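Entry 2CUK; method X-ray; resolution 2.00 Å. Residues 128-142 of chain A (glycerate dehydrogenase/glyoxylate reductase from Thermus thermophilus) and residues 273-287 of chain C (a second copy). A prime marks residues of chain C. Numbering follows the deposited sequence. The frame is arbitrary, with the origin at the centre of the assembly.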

# COMPACT_ATOMS: atom_id res chain seq x y z
N LEU A 128 3.36 -20.87 5.03
CA LEU A 128 2.35 -21.50 4.18
C LEU A 128 2.67 -21.38 2.69
O LEU A 128 2.07 -22.06 1.86
CB LEU A 128 0.98 -20.89 4.47
CG LEU A 128 0.47 -21.10 5.90
CD1 LEU A 128 -0.89 -20.42 6.06
CD2 LEU A 128 0.37 -22.59 6.19
N TRP A 129 3.61 -20.51 2.36
CA TRP A 129 4.02 -20.28 0.98
C TRP A 129 4.87 -21.44 0.46
O TRP A 129 6.02 -21.62 0.89
CB TRP A 129 4.79 -18.95 0.91
CG TRP A 129 5.25 -18.51 -0.44
CD1 TRP A 129 4.74 -18.88 -1.66
CD2 TRP A 129 6.27 -17.54 -0.71
NE1 TRP A 129 5.38 -18.18 -2.66
CE2 TRP A 129 6.32 -17.35 -2.11
CE3 TRP A 129 7.13 -16.80 0.11
CZ2 TRP A 129 7.20 -16.46 -2.72
CZ3 TRP A 129 8.02 -15.90 -0.49
CH2 TRP A 129 8.04 -15.74 -1.90
N LYS A 130 4.31 -22.22 -0.46
CA LYS A 130 4.99 -23.39 -1.01
C LYS A 130 5.33 -23.25 -2.49
O LYS A 130 6.29 -23.84 -2.98
CB LYS A 130 4.13 -24.64 -0.83
CG LYS A 130 3.60 -24.85 0.58
CD LYS A 130 4.73 -25.10 1.57
CE LYS A 130 4.18 -25.26 2.99
NZ LYS A 130 5.25 -25.55 3.98
N ALA A 131 4.53 -22.46 -3.20
CA ALA A 131 4.74 -22.25 -4.63
C ALA A 131 3.80 -21.18 -5.18
O ALA A 131 2.84 -20.78 -4.53
CB ALA A 131 4.52 -23.55 -5.38
N TRP A 132 4.10 -20.73 -6.39
CA TRP A 132 3.27 -19.75 -7.09
C TRP A 132 2.09 -20.55 -7.62
O TRP A 132 2.25 -21.70 -8.00
CB TRP A 132 4.06 -19.16 -8.26
CG TRP A 132 3.35 -18.08 -9.02
CD1 TRP A 132 3.50 -16.73 -8.85
CD2 TRP A 132 2.41 -18.25 -10.09
NE1 TRP A 132 2.70 -16.05 -9.75
CE2 TRP A 132 2.03 -16.96 -10.52
CE3 TRP A 132 1.86 -19.37 -10.72
CZ2 TRP A 132 1.11 -16.76 -11.56
CZ3 TRP A 132 0.95 -19.17 -11.76
CH2 TRP A 132 0.59 -17.87 -12.17
N HIS A 133 0.90 -19.96 -7.64
CA HIS A 133 -0.25 -20.65 -8.20
C HIS A 133 -1.25 -19.65 -8.75
O HIS A 133 -1.48 -18.59 -8.19
CB HIS A 133 -0.90 -21.48 -7.10
CG HIS A 133 -1.95 -22.38 -7.70
ND1 HIS A 133 -3.20 -21.95 -8.01
CD2 HIS A 133 -1.85 -23.74 -8.01
CE1 HIS A 133 -3.83 -23.03 -8.51
NE2 HIS A 133 -3.05 -24.12 -8.52
N PRO A 134 -1.84 -19.96 -9.92
CA PRO A 134 -2.79 -19.07 -10.60
C PRO A 134 -3.97 -18.59 -9.76
O PRO A 134 -4.54 -17.53 -10.03
CB PRO A 134 -3.24 -19.90 -11.81
CG PRO A 134 -2.02 -20.74 -12.10
CD PRO A 134 -1.60 -21.18 -10.72
N GLU A 135 -4.34 -19.36 -8.74
CA GLU A 135 -5.48 -18.98 -7.91
C GLU A 135 -5.11 -18.59 -6.47
O GLU A 135 -5.98 -18.49 -5.61
CB GLU A 135 -6.49 -20.13 -7.89
CG GLU A 135 -6.94 -20.55 -9.30
CD GLU A 135 -7.80 -21.81 -9.29
OE1 GLU A 135 -7.33 -22.87 -8.82
OE2 GLU A 135 -8.96 -21.74 -9.77
N LEU A 136 -3.82 -18.34 -6.23
CA LEU A 136 -3.36 -17.95 -4.90
C LEU A 136 -3.55 -16.47 -4.57
O LEU A 136 -3.06 -15.60 -5.29
CB LEU A 136 -1.88 -18.31 -4.73
CG LEU A 136 -1.23 -17.81 -3.43
CD1 LEU A 136 -2.00 -18.34 -2.22
CD2 LEU A 136 0.22 -18.26 -3.38
N LEU A 137 -4.24 -16.21 -3.46
CA LEU A 137 -4.48 -14.86 -2.97
C LEU A 137 -5.02 -13.87 -4.00
O LEU A 137 -4.55 -12.74 -4.10
CB LEU A 137 -3.18 -14.32 -2.37
CG LEU A 137 -2.73 -15.06 -1.11
CD1 LEU A 137 -1.28 -14.75 -0.80
CD2 LEU A 137 -3.65 -14.65 0.05
N LEU A 138 -6.03 -14.30 -4.76
CA LEU A 138 -6.63 -13.44 -5.76
C LEU A 138 -7.36 -12.27 -5.10
O LEU A 138 -8.13 -12.46 -4.16
CB LEU A 138 -7.61 -14.24 -6.63
CG LEU A 138 -7.00 -15.35 -7.48
CD1 LEU A 138 -8.11 -16.11 -8.22
CD2 LEU A 138 -6.00 -14.76 -8.46
N GLY A 139 -7.10 -11.07 -5.59
CA GLY A 139 -7.75 -9.90 -5.03
C GLY A 139 -8.60 -9.19 -6.06
O GLY A 139 -9.03 -9.79 -7.05
N LEU A 140 -8.86 -7.91 -5.84
CA LEU A 140 -9.66 -7.12 -6.76
C LEU A 140 -8.83 -6.19 -7.61
O LEU A 140 -8.05 -5.39 -7.08
CB LEU A 140 -10.67 -6.27 -5.99
CG LEU A 140 -11.69 -6.93 -5.07
CD1 LEU A 140 -12.57 -5.84 -4.46
CD2 LEU A 140 -12.53 -7.93 -5.85
N ASP A 141 -8.98 -6.29 -8.93
CA ASP A 141 -8.28 -5.38 -9.84
C ASP A 141 -9.03 -4.07 -9.66
O ASP A 141 -10.26 -4.06 -9.66
CB ASP A 141 -8.41 -5.86 -11.29
CG ASP A 141 -7.53 -7.06 -11.58
OD1 ASP A 141 -6.29 -6.90 -11.63
OD2 ASP A 141 -8.07 -8.17 -11.77
N LEU A 142 -8.31 -2.97 -9.50
CA LEU A 142 -8.94 -1.67 -9.28
C LEU A 142 -9.41 -0.94 -10.53
O LEU A 142 -10.30 -0.09 -10.46
CB LEU A 142 -7.99 -0.75 -8.51
CG LEU A 142 -7.56 -1.25 -7.12
CD1 LEU A 142 -6.59 -0.26 -6.49
CD2 LEU A 142 -8.79 -1.43 -6.25
N VAL C 273 8.91 -6.20 3.80
CA VAL C 273 7.56 -6.73 3.62
C VAL C 273 7.65 -7.67 2.43
O VAL C 273 7.93 -7.25 1.31
CB VAL C 273 6.53 -5.61 3.31
CG1 VAL C 273 5.15 -6.24 3.02
CG2 VAL C 273 6.42 -4.66 4.49
N ILE C 274 7.44 -8.96 2.69
CA ILE C 274 7.51 -9.97 1.64
C ILE C 274 6.13 -10.56 1.36
O ILE C 274 5.44 -11.02 2.27
CB ILE C 274 8.47 -11.12 2.04
CG1 ILE C 274 9.93 -10.67 1.96
CG2 ILE C 274 8.28 -12.31 1.10
CD1 ILE C 274 10.32 -9.62 2.96
N THR C 275 5.73 -10.52 0.10
CA THR C 275 4.46 -11.10 -0.31
C THR C 275 4.82 -12.28 -1.20
O THR C 275 5.82 -12.25 -1.90
CB THR C 275 3.57 -10.09 -1.06
OG1 THR C 275 4.34 -9.40 -2.05
CG2 THR C 275 2.99 -9.08 -0.07
N PRO C 276 3.99 -13.34 -1.19
CA PRO C 276 4.21 -14.55 -1.97
C PRO C 276 4.00 -14.50 -3.49
O PRO C 276 3.20 -15.26 -4.03
CB PRO C 276 3.31 -15.56 -1.28
CG PRO C 276 2.12 -14.72 -0.90
CD PRO C 276 2.77 -13.45 -0.36
N HIS C 277 4.73 -13.62 -4.16
CA HIS C 277 4.67 -13.46 -5.62
C HIS C 277 3.23 -13.37 -6.14
O HIS C 277 2.81 -14.15 -6.99
CB HIS C 277 5.41 -14.63 -6.28
CG HIS C 277 5.88 -14.35 -7.67
ND1 HIS C 277 6.79 -15.14 -8.33
CD2 HIS C 277 5.55 -13.36 -8.54
CE1 HIS C 277 7.01 -14.66 -9.54
NE2 HIS C 277 6.27 -13.57 -9.69
N ILE C 278 2.49 -12.38 -5.63
CA ILE C 278 1.10 -12.16 -6.01
C ILE C 278 0.92 -10.91 -6.88
O ILE C 278 -0.19 -10.39 -7.01
CB ILE C 278 0.20 -12.01 -4.76
CG1 ILE C 278 0.64 -10.80 -3.94
CG2 ILE C 278 0.28 -13.28 -3.92
CD1 ILE C 278 -0.14 -10.59 -2.65
N GLY C 279 2.01 -10.45 -7.49
CA GLY C 279 1.93 -9.27 -8.34
C GLY C 279 0.75 -9.22 -9.30
O GLY C 279 0.05 -8.21 -9.37
N SER C 280 0.51 -10.31 -10.03
CA SER C 280 -0.59 -10.32 -11.00
C SER C 280 -1.87 -10.96 -10.48
O SER C 280 -2.82 -11.17 -11.24
CB SER C 280 -0.16 -11.06 -12.27
OG SER C 280 0.12 -12.43 -12.00
N ALA C 281 -1.90 -11.24 -9.18
CA ALA C 281 -3.05 -11.90 -8.55
C ALA C 281 -4.35 -11.10 -8.43
O ALA C 281 -4.97 -11.07 -7.37
CB ALA C 281 -2.64 -12.45 -7.18
N GLY C 282 -4.74 -10.43 -9.51
CA GLY C 282 -6.00 -9.73 -9.51
C GLY C 282 -6.90 -10.79 -10.13
O GLY C 282 -6.49 -11.41 -11.11
N ARG C 283 -8.09 -11.02 -9.58
CA ARG C 283 -8.94 -12.07 -10.14
C ARG C 283 -9.22 -11.90 -11.63
O ARG C 283 -9.06 -12.84 -12.40
CB ARG C 283 -10.27 -12.17 -9.37
CG ARG C 283 -11.16 -13.31 -9.89
CD ARG C 283 -12.42 -13.48 -9.05
NE ARG C 283 -12.15 -14.01 -7.72
CZ ARG C 283 -11.81 -15.27 -7.47
NH1 ARG C 283 -11.71 -16.15 -8.47
NH2 ARG C 283 -11.58 -15.66 -6.23
N THR C 284 -9.65 -10.71 -12.04
CA THR C 284 -9.93 -10.46 -13.45
C THR C 284 -8.65 -10.62 -14.28
O THR C 284 -8.67 -11.20 -15.37
CB THR C 284 -10.49 -9.04 -13.66
OG1 THR C 284 -11.72 -8.91 -12.93
CG2 THR C 284 -10.76 -8.77 -15.14
N THR C 285 -7.53 -10.13 -13.76
CA THR C 285 -6.25 -10.25 -14.46
C THR C 285 -5.87 -11.71 -14.71
O THR C 285 -5.49 -12.07 -15.82
CB THR C 285 -5.12 -9.56 -13.66
OG1 THR C 285 -5.28 -8.14 -13.74
CG2 THR C 285 -3.75 -9.96 -14.21
N ARG C 286 -5.98 -12.55 -13.68
CA ARG C 286 -5.64 -13.96 -13.83
C ARG C 286 -6.58 -14.67 -14.80
O ARG C 286 -6.17 -15.57 -15.53
CB ARG C 286 -5.62 -14.65 -12.46
CG ARG C 286 -4.40 -14.28 -11.59
CD ARG C 286 -3.10 -14.90 -12.12
NE ARG C 286 -1.90 -14.41 -11.42
CZ ARG C 286 -1.57 -14.73 -10.17
NH1 ARG C 286 -2.33 -15.55 -9.46
NH2 ARG C 286 -0.47 -14.23 -9.64
N GLU C 287 -7.85 -14.27 -14.83
CA GLU C 287 -8.79 -14.90 -15.75
C GLU C 287 -8.45 -14.45 -17.17
O GLU C 287 -8.55 -15.23 -18.13
CB GLU C 287 -10.24 -14.51 -15.42
CG GLU C 287 -10.69 -14.88 -14.01
CD GLU C 287 -12.14 -14.50 -13.75
OE1 GLU C 287 -12.58 -13.46 -14.28
OE2 GLU C 287 -12.83 -15.24 -13.02
O HOH W 1 2.11 -13.09 -9.67
O HOH W 2 -0.83 -15.53 -6.85
O HOH W 3 -10.92 -8.47 -10.17

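The two stretches bury 928 Å² between them, and three residues, Trp132, Arg286′ and Leu138, cover the most surface. Neither segment contributes regular structure along most of its length; the backbones join through a single beta bridge between Gly139 and Gly282′, whose CA atoms lie 4.8 Å apart. Gly139 N donates to Ala281′ O (2.8 Å) and Arg283′ N donates to Gly139 O (3.0 Å), so one residue is held through both its amide and its carbonyl. Leu138 CA adds a CH···O contact to Ala281′ O at 3.3 Å.

Leu138 flanks this bridge. Its CD2 packs 3.5 Å from Arg286′ CG, while CD1 lies over the face of the Arg283′ guanidinium, 3.6 Å from NH1; the aliphatic branches thus cover both the stem of one arginine and the flat of another.

The CA-to-CB bond of Arg286′ points toward the chain A stretch, and Trp132 CZ2 lies over its guanidinium face, 3.5 Å from Arg286′ NH2. In the guanidinium plane, Arg286′ NH1 makes a weak hydrogen bond to Pro134 O (3.0 Å). Within chain C, Arg286′ NE and NH2 both donate to Ser280′ OG (2.9 and 3.0 Å), which helps fix the orientation of the guanidinium. The other end of Trp132 meets His277′ edge to face, with ring planes at 71°. Its NE1 is not bonded directly to His277′ O; water 1 links the two, at 3.0 Å from each atom.

Beyond this centre, Pro276′ CB sits 3.4 Å above the centroid of the Trp129 five-membered ring, a CH-pi contact almost on the ring normal, and Leu137 CD1 approaches Pro276′ CG at 3.4 Å. At the far end, Asp141 engages the first turn of the helix that follows Gly282′: Thr285′ OG1 donates to OD1 of Asp141 (2.6 Å), and Thr285′ N to its OD2 (2.8 Å), so the carboxylate satisfies an otherwise free helix-start amide.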